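Local coordinates for epidermin biosynthesis protein EpiD (PDB 3QJG) that probably catalyses, with bound FMN, the oxidative decarboxylation of the C-terminal cysteine of the epidermin precursor peptide, at residues L113-P117 against V141-A146. Numbering follows the deposited sequence.
Sequences LSIFP and VSIYPA
The F116 ring lies beside that of Y144, planes at 29° and centroids 5.4 Å apart, but slid so that they barely overlap. The closer touch is F116 CD1 on Y144 CB, 3.4 Å. F116 is m and Y144 is t at chi1. 113-117 is strand throughout; 141-146 is extended up to Y144. They run parallel, 27° apart end to end. S114 pairs with S142 (CA-CA 4.6 Å) and I115 with I143 (4.9 Å). S142 N donates to L113 O (3.0 Å), I115 N to S142 O (2.8 Å) and Y144 N to I115 O (2.9 Å). This is a parallel edge of the Rossmann-like flavoprotein sheet. Helix 127-138 makes the beta-alpha-beta crossover between the two strands, and strand 79-85 flanks 113-117 on its other side. I115 and I143 share the face packed by that helix. I115 CB meets I143 CD1 at 3.8 Å, and I115 CD1 meets V141 CG1 at 3.7 Å. On the face of S114 and S142, one water bonds L113 O (2.9 Å) and S142 OG (2.7 Å). Past Y144 comes an inverse gamma turn centred on P145. P117 CG reaches A146 CB at 4.4 Å, and the P117 side chain lies about 8 Å from bound FMN.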
loop_
_atom_site.group_PDB
_atom_site.type_symbol
_atom_site.label_atom_id
_atom_site.label_comp_id
_atom_site.label_asym_id
_atom_site.label_seq_id
_atom_site.Cartn_x
_atom_site.Cartn_y
_atom_site.Cartn_z
ATOM N N LEU A 113 34.351 -8.326 24.157
ATOM C CA LEU A 113 33.119 -7.646 24.421
ATOM C C LEU A 113 33.053 -6.953 25.754
ATOM O O LEU A 113 33.368 -7.551 26.803
ATOM C CB LEU A 113 31.977 -8.656 24.313
ATOM C CG LEU A 113 30.545 -8.160 24.570
ATOM C CD1 LEU A 113 30.187 -7.475 23.245
ATOM C CD2 LEU A 113 29.678 -9.369 24.953
ATOM N N SER A 114 32.616 -5.692 25.703
ATOM C CA SER A 114 32.524 -4.798 26.859
ATOM C C SER A 114 31.104 -4.291 26.886
ATOM O O SER A 114 30.612 -3.833 25.873
ATOM C CB SER A 114 33.433 -3.576 26.715
ATOM O OG SER A 114 34.789 -3.911 26.809
ATOM N N ILE A 115 30.491 -4.336 28.072
ATOM C CA ILE A 115 29.112 -3.921 28.283
ATOM C C ILE A 115 29.108 -2.702 29.221
ATOM O O ILE A 115 29.784 -2.710 30.252
ATOM C CB ILE A 115 28.286 -5.098 28.875
ATOM C CG1 ILE A 115 28.220 -6.247 27.847
ATOM C CG2 ILE A 115 26.898 -4.619 29.238
ATOM C CD1 ILE A 115 27.594 -7.583 28.348
ATOM N N PHE A 116 28.414 -1.635 28.807
ATOM C CA PHE A 116 28.166 -0.429 29.578
ATOM C C PHE A 116 26.690 -0.353 29.928
ATOM O O PHE A 116 25.895 0.195 29.178
ATOM C CB PHE A 116 28.579 0.775 28.767
ATOM C CG PHE A 116 30.024 0.799 28.442
ATOM C CD1 PHE A 116 30.930 1.448 29.271
ATOM C CD2 PHE A 116 30.504 0.158 27.310
ATOM C CE1 PHE A 116 32.281 1.467 28.949
ATOM C CE2 PHE A 116 31.876 0.218 26.949
ATOM C CZ PHE A 116 32.758 0.852 27.773
ATOM N N PRO A 117 26.299 -0.962 31.058
ATOM C CA PRO A 117 24.922 -1.057 31.454
ATOM C C PRO A 117 24.234 0.287 31.664
ATOM O O PRO A 117 24.863 1.289 32.112
ATOM C CB PRO A 117 24.973 -1.785 32.799
ATOM C CG PRO A 117 26.350 -2.292 33.003
ATOM C CD PRO A 117 27.240 -1.624 31.993
ATOM N N VAL A 141 33.502 -11.643 29.776
ATOM C CA VAL A 141 33.009 -10.355 29.236
ATOM C C VAL A 141 33.381 -9.236 30.209
ATOM O O VAL A 141 33.202 -9.344 31.416
ATOM C CB VAL A 141 31.443 -10.408 28.948
ATOM C CG1 VAL A 141 30.921 -9.093 28.365
ATOM C CG2 VAL A 141 31.104 -11.597 28.043
ATOM N N SER A 142 33.897 -8.129 29.695
ATOM C CA SER A 142 34.120 -6.953 30.551
ATOM C C SER A 142 32.816 -6.134 30.822
ATOM O O SER A 142 32.144 -5.703 29.886
ATOM C CB SER A 142 35.155 -6.044 29.891
ATOM O OG SER A 142 36.272 -6.795 29.459
ATOM N N ILE A 143 32.497 -5.888 32.089
ATOM C CA ILE A 143 31.326 -5.094 32.502
ATOM C C ILE A 143 31.830 -3.803 33.149
ATOM O O ILE A 143 32.571 -3.852 34.090
ATOM C CB ILE A 143 30.506 -5.830 33.547
ATOM C CG1 ILE A 143 30.255 -7.275 33.057
ATOM C CG2 ILE A 143 29.222 -5.009 33.956
ATOM C CD1 ILE A 143 29.492 -7.363 31.686
ATOM N N TYR A 144 31.487 -2.657 32.567
ATOM C CA TYR A 144 31.879 -1.381 33.111
ATOM C C TYR A 144 31.286 -1.281 34.529
ATOM O O TYR A 144 30.134 -1.652 34.733
ATOM C CB TYR A 144 31.422 -0.217 32.227
ATOM C CG TYR A 144 31.945 1.099 32.739
ATOM C CD1 TYR A 144 31.191 1.901 33.589
ATOM C CD2 TYR A 144 33.211 1.526 32.385
ATOM C CE1 TYR A 144 31.712 3.100 34.091
ATOM C CE2 TYR A 144 33.747 2.708 32.895
ATOM C CZ TYR A 144 33.009 3.485 33.735
ATOM O OH TYR A 144 33.596 4.641 34.172
ATOM N N PRO A 145 32.099 -0.829 35.516
ATOM C CA PRO A 145 31.624 -0.700 36.863
ATOM C C PRO A 145 30.762 0.570 36.921
ATOM O O PRO A 145 31.195 1.646 37.389
ATOM C CB PRO A 145 32.915 -0.577 37.669
ATOM C CG PRO A 145 33.803 0.184 36.758
ATOM C CD PRO A 145 33.519 -0.441 35.419
ATOM N N ALA A 146 29.543 0.427 36.447
ATOM C CA ALA A 146 28.674 1.543 36.233
ATOM C C ALA A 146 28.305 2.285 37.514
ATOM O O ALA A 146 28.033 1.699 38.607
ATOM C CB ALA A 146 27.434 1.106 35.526
HETATM O O HOH W 1 36.089 -8.400 27.308
HETATM O O HOH W 2 36.980 -3.808 28.427
#